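Local structure of Ral guanine nucleotide dissociation stimulator-like 2 (Mus musculus, 4JGW) at residues L56-L64 with L92-L100. The protein probably acts as a guanine nucleotide exchange factor for small G-proteins and is a putative effector of Ras and/or Rap, associating with GTP-bound H-Ras and Rap1A in vitro. Sequence-based numbering, arbitrary orientation.
Sequences LEALVRHLL and LFGLVADRL
Arg61 O accepts a hydrogen bond of 2.8 Å from water 1, and the same water takes a weak bond from Arg99 NE, so one solvent molecule links the two helices at the C-terminal end of helix 56-63. Both helices belong to the N-terminal Ras-GEF (REM) region, and they pack at a signed crossing angle of -65° with their axes 9.7 Å apart. The evidence for interdigitation is a knob into a hole: the side chain of Val60 sits among Leu92, Leu95, Val96 and Arg99. Its two methyls divide the work. Val60 CG1, anti to the backbone N (chi1 171°), lies 3.5 Å from Leu95 O, a carbonyl oxygen already engaged by Arg99 N within its own helix, whereas Val60 CG2 meets Leu95 CB and Leu92 CD1. Toward the start of helix 56-63, the Leu95 side chain lies roughly perpendicular to that of Leu56, and Leu95 CD1 comes 3.6 Å from Leu56 CG; the other methyl of Leu95 lies near the carboxylate of Glu57. Just past the other end, the side chains of Leu64 and Arg99 run past one another head to foot, bringing Leu64 CD1 to 3.7 Å from Arg99 CG and also against Val96 CG1. Leu63 CD1 approaches Val96 CG2 more loosely, and its side chain also touches helices 75-82 and 108-128, while Leu92 touches Trp125 of helix 108-128. Asp98 forms a salt bridge with Arg143 of helix 138-151. Arg61 offers its aliphatic carbons, CG and CD, to the guanidinium of Arg99, while the two charged groups stay apart: their planes are 68° apart, and Arg61 NE stays 5.2 Å from Arg99 NH1. CG of Arg61 stands 3.8 Å off the Arg99 guanidinium plane, displaced from its centre.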
ATOM      1  N   LEU A  56     -11.342 -17.886  14.808  1.00 34.93           N
ATOM      2  CA  LEU A  56     -11.967 -16.626  14.424  1.00 34.96           C
ATOM      3  C   LEU A  56     -12.853 -16.079  15.548  1.00 34.94           C
ATOM      4  O   LEU A  56     -12.915 -14.865  15.768  1.00 35.02           O
ATOM      5  CB  LEU A  56     -12.766 -16.811  13.131  1.00 34.97           C
ATOM      6  CG  LEU A  56     -13.095 -15.589  12.267  1.00 35.41           C
ATOM      7  CD1 LEU A  56     -11.866 -14.734  11.967  1.00 35.44           C
ATOM      8  CD2 LEU A  56     -13.762 -16.039  10.974  1.00 35.61           C
ATOM      9  N   GLU A  57     -13.516 -16.988  16.261  1.00 34.83           N
ATOM     10  CA  GLU A  57     -14.347 -16.641  17.412  1.00 34.71           C
ATOM     11  C   GLU A  57     -13.500 -16.125  18.581  1.00 34.39           C
ATOM     12  O   GLU A  57     -13.906 -15.199  19.291  1.00 34.36           O
ATOM     13  CB  GLU A  57     -15.178 -17.852  17.858  1.00 34.88           C
ATOM     14  CG  GLU A  57     -16.330 -18.240  16.916  1.00 35.98           C
ATOM     15  CD  GLU A  57     -15.877 -18.958  15.643  1.00 37.36           C
ATOM     16  OE1 GLU A  57     -14.710 -19.407  15.568  1.00 37.48           O
ATOM     17  OE2 GLU A  57     -16.702 -19.076  14.710  1.00 38.09           O
ATOM     18  N   ALA A  58     -12.328 -16.728  18.772  1.00 33.85           N
ATOM     19  CA  ALA A  58     -11.408 -16.334  19.840  1.00 33.44           C
ATOM     20  C   ALA A  58     -10.746 -14.988  19.552  1.00 33.07           C
ATOM     21  O   ALA A  58     -10.455 -14.223  20.475  1.00 32.99           O
ATOM     22  CB  ALA A  58     -10.357 -17.408  20.062  1.00 33.35           C
ATOM     23  N   LEU A  59     -10.511 -14.708  18.271  1.00 32.63           N
ATOM     24  CA  LEU A  59      -9.977 -13.417  17.846  1.00 32.29           C
ATOM     25  C   LEU A  59     -10.934 -12.289  18.223  1.00 32.06           C
ATOM     26  O   LEU A  59     -10.502 -11.231  18.681  1.00 31.91           O
ATOM     27  CB  LEU A  59      -9.699 -13.395  16.335  1.00 32.13           C
ATOM     28  CG  LEU A  59      -8.690 -14.373  15.719  1.00 32.20           C
ATOM     29  CD1 LEU A  59      -8.449 -14.036  14.253  1.00 32.25           C
ATOM     30  CD2 LEU A  59      -7.368 -14.406  16.470  1.00 31.92           C
ATOM     31  N   VAL A  60     -12.231 -12.539  18.044  1.00 31.87           N
ATOM     32  CA  VAL A  60     -13.276 -11.562  18.352  1.00 31.75           C
ATOM     33  C   VAL A  60     -13.434 -11.343  19.863  1.00 31.77           C
ATOM     34  O   VAL A  60     -13.683 -10.217  20.302  1.00 31.64           O
ATOM     35  CB  VAL A  60     -14.627 -11.944  17.687  1.00 31.83           C
ATOM     36  CG1 VAL A  60     -15.769 -11.049  18.174  1.00 31.44           C
ATOM     37  CG2 VAL A  60     -14.507 -11.867  16.166  1.00 31.92           C
ATOM     38  N   ARG A  61     -13.281 -12.413  20.647  1.00 31.75           N
ATOM     39  CA  ARG A  61     -13.297 -12.313  22.112  1.00 31.82           C
ATOM     40  C   ARG A  61     -12.164 -11.415  22.603  1.00 31.48           C
ATOM     41  O   ARG A  61     -12.374 -10.546  23.449  1.00 31.48           O
ATOM     42  CB  ARG A  61     -13.199 -13.695  22.776  1.00 31.99           C
ATOM     43  CG  ARG A  61     -14.480 -14.518  22.727  1.00 32.71           C
ATOM     44  CD  ARG A  61     -14.445 -15.694  23.710  1.00 34.34           C
ATOM     45  NE  ARG A  61     -13.498 -16.738  23.314  1.00 35.29           N
ATOM     46  CZ  ARG A  61     -13.783 -17.761  22.509  1.00 35.90           C
ATOM     47  NH1 ARG A  61     -14.998 -17.899  21.992  1.00 36.22           N
ATOM     48  NH2 ARG A  61     -12.846 -18.652  22.215  1.00 36.40           N
ATOM     49  N   HIS A  62     -10.971 -11.634  22.053  1.00 31.21           N
ATOM     50  CA  HIS A  62      -9.793 -10.821  22.347  1.00 31.00           C
ATOM     51  C   HIS A  62      -9.972  -9.386  21.829  1.00 30.91           C
ATOM     52  O   HIS A  62      -9.553  -8.429  22.481  1.00 30.78           O
ATOM     53  CB  HIS A  62      -8.549 -11.481  21.741  1.00 30.97           C
ATOM     54  CG  HIS A  62      -7.252 -10.843  22.138  1.00 30.99           C
ATOM     55  ND1 HIS A  62      -6.841 -10.733  23.449  1.00 30.87           N
ATOM     56  CD2 HIS A  62      -6.257 -10.313  21.388  1.00 30.88           C
ATOM     57  CE1 HIS A  62      -5.658 -10.146  23.491  1.00 30.70           C
ATOM     58  NE2 HIS A  62      -5.279  -9.883  22.253  1.00 30.77           N
ATOM     59  N   LEU A  63     -10.621  -9.252  20.671  1.00 30.73           N
ATOM     60  CA  LEU A  63     -10.921  -7.946  20.069  1.00 30.69           C
ATOM     61  C   LEU A  63     -11.751  -7.067  21.007  1.00 30.63           C
ATOM     62  O   LEU A  63     -11.482  -5.872  21.153  1.00 30.56           O
ATOM     63  CB  LEU A  63     -11.688  -8.132  18.754  1.00 30.50           C
ATOM     64  CG  LEU A  63     -11.463  -7.257  17.511  1.00 30.93           C
ATOM     65  CD1 LEU A  63     -12.767  -7.154  16.714  1.00 30.36           C
ATOM     66  CD2 LEU A  63     -10.913  -5.869  17.807  1.00 29.84           C
ATOM     67  N   LEU A  64     -12.753  -7.672  21.642  1.00 30.55           N
ATOM     68  CA  LEU A  64     -13.723  -6.932  22.445  1.00 30.62           C
ATOM     69  C   LEU A  64     -13.396  -6.921  23.941  1.00 30.51           C
ATOM     70  O   LEU A  64     -14.200  -6.468  24.759  1.00 30.52           O
ATOM     71  CB  LEU A  64     -15.146  -7.453  22.188  1.00 30.68           C
ATOM     72  CG  LEU A  64     -15.671  -7.452  20.743  1.00 30.93           C
ATOM     73  CD1 LEU A  64     -17.134  -7.852  20.712  1.00 31.02           C
ATOM     74  CD2 LEU A  64     -15.481  -6.104  20.055  1.00 31.39           C
ATOM     75  N   LEU A  92     -16.914 -10.877   9.989  1.00 37.24           N
ATOM     76  CA  LEU A  92     -16.323 -10.308  11.203  1.00 37.16           C
ATOM     77  C   LEU A  92     -17.331  -9.464  11.983  1.00 37.16           C
ATOM     78  O   LEU A  92     -17.412  -9.563  13.209  1.00 37.01           O
ATOM     79  CB  LEU A  92     -15.073  -9.483  10.863  1.00 37.18           C
ATOM     80  CG  LEU A  92     -14.236  -8.902  12.010  1.00 36.92           C
ATOM     81  CD1 LEU A  92     -13.688  -9.997  12.916  1.00 36.66           C
ATOM     82  CD2 LEU A  92     -13.102  -8.049  11.461  1.00 37.02           C
ATOM     83  N   PHE A  93     -18.086  -8.637  11.258  1.00 37.16           N
ATOM     84  CA  PHE A  93     -19.160  -7.825  11.828  1.00 37.21           C
ATOM     85  C   PHE A  93     -20.195  -8.719  12.514  1.00 37.29           C
ATOM     86  O   PHE A  93     -20.663  -8.408  13.612  1.00 37.30           O
ATOM     87  CB  PHE A  93     -19.832  -7.005  10.722  1.00 37.21           C
ATOM     88  CG  PHE A  93     -20.519  -5.748  11.199  1.00 37.19           C
ATOM     89  CD1 PHE A  93     -20.878  -4.766  10.282  1.00 37.58           C
ATOM     90  CD2 PHE A  93     -20.804  -5.537  12.545  1.00 37.36           C
ATOM     91  CE1 PHE A  93     -21.520  -3.599  10.695  1.00 37.59           C
ATOM     92  CE2 PHE A  93     -21.440  -4.373  12.968  1.00 37.49           C
ATOM     93  CZ  PHE A  93     -21.797  -3.403  12.041  1.00 37.44           C
ATOM     94  N   GLY A  94     -20.545  -9.825  11.858  1.00 37.35           N
ATOM     95  CA  GLY A  94     -21.498 -10.796  12.397  1.00 37.55           C
ATOM     96  C   GLY A  94     -21.039 -11.436  13.696  1.00 37.70           C
ATOM     97  O   GLY A  94     -21.830 -11.595  14.627  1.00 37.73           O
ATOM     98  N   LEU A  95     -19.757 -11.790  13.760  1.00 37.81           N
ATOM     99  CA  LEU A  95     -19.172 -12.396  14.959  1.00 38.07           C
ATOM    100  C   LEU A  95     -19.050 -11.409  16.120  1.00 38.16           C
ATOM    101  O   LEU A  95     -19.088 -11.809  17.285  1.00 38.21           O
ATOM    102  CB  LEU A  95     -17.811 -13.021  14.646  1.00 38.01           C
ATOM    103  CG  LEU A  95     -17.828 -14.236  13.713  1.00 38.22           C
ATOM    104  CD1 LEU A  95     -16.451 -14.472  13.145  1.00 38.29           C
ATOM    105  CD2 LEU A  95     -18.352 -15.485  14.411  1.00 38.38           C
ATOM    106  N   VAL A  96     -18.900 -10.127  15.794  1.00 38.31           N
ATOM    107  CA  VAL A  96     -18.940  -9.062  16.795  1.00 38.53           C
ATOM    108  C   VAL A  96     -20.356  -8.960  17.363  1.00 38.85           C
ATOM    109  O   VAL A  96     -20.541  -8.903  18.582  1.00 38.74           O
ATOM    110  CB  VAL A  96     -18.467  -7.700  16.216  1.00 38.41           C
ATOM    111  CG1 VAL A  96     -18.787  -6.551  17.172  1.00 38.20           C
ATOM    112  CG2 VAL A  96     -16.972  -7.737  15.918  1.00 38.26           C
ATOM    113  N   ALA A  97     -21.346  -8.954  16.469  1.00 39.26           N
ATOM    114  CA  ALA A  97     -22.758  -8.954  16.856  1.00 39.65           C
ATOM    115  C   ALA A  97     -23.139 -10.229  17.611  1.00 39.89           C
ATOM    116  O   ALA A  97     -23.962 -10.182  18.522  1.00 39.97           O
ATOM    117  CB  ALA A  97     -23.647  -8.770  15.636  1.00 39.63           C
ATOM    118  N   ASP A  98     -22.533 -11.354  17.231  1.00 40.27           N
ATOM    119  CA  ASP A  98     -22.698 -12.618  17.952  1.00 40.63           C
ATOM    120  C   ASP A  98     -22.228 -12.499  19.398  1.00 40.83           C
ATOM    121  O   ASP A  98     -22.962 -12.848  20.325  1.00 40.94           O
ATOM    122  CB  ASP A  98     -21.925 -13.746  17.260  1.00 40.63           C
ATOM    123  CG  ASP A  98     -22.673 -14.340  16.079  1.00 40.85           C
ATOM    124  OD1 ASP A  98     -23.809 -13.904  15.798  1.00 40.76           O
ATOM    125  OD2 ASP A  98     -22.114 -15.251  15.431  1.00 40.92           O
ATOM    126  N   ARG A  99     -21.004 -12.000  19.573  1.00 41.03           N
ATOM    127  CA  ARG A  99     -20.378 -11.863  20.888  1.00 41.26           C
ATOM    128  C   ARG A  99     -21.173 -10.948  21.819  1.00 41.41           C
ATOM    129  O   ARG A  99     -21.297 -11.227  23.013  1.00 41.41           O
ATOM    130  CB  ARG A  99     -18.923 -11.389  20.741  1.00 41.27           C
ATOM    131  CG  ARG A  99     -18.168 -11.139  22.050  1.00 41.47           C
ATOM    132  CD  ARG A  99     -17.986 -12.401  22.881  1.00 41.80           C
ATOM    133  NE  ARG A  99     -17.369 -12.104  24.174  1.00 42.54           N
ATOM    134  CZ  ARG A  99     -17.237 -12.974  25.172  1.00 42.78           C
ATOM    135  NH1 ARG A  99     -17.679 -14.221  25.050  1.00 42.49           N
ATOM    136  NH2 ARG A  99     -16.657 -12.593  26.302  1.00 42.99           N
ATOM    137  N   LEU A 100     -21.718  -9.868  21.264  1.00 41.66           N
ATOM    138  CA  LEU A 100     -22.543  -8.935  22.030  1.00 41.98           C
ATOM    139  C   LEU A 100     -23.877  -9.557  22.447  1.00 42.34           C
ATOM    140  O   LEU A 100     -24.361  -9.309  23.554  1.00 42.33           O
ATOM    141  CB  LEU A 100     -22.780  -7.639  21.242  1.00 41.84           C
ATOM    142  CG  LEU A 100     -21.594  -6.698  20.997  1.00 41.73           C
ATOM    143  CD1 LEU A 100     -21.959  -5.635  19.968  1.00 41.44           C
ATOM    144  CD2 LEU A 100     -21.103  -6.048  22.290  1.00 41.52           C
TER
HETATM  145  O   HOH W   1     -14.882 -10.359  24.780  1.00 54.81           O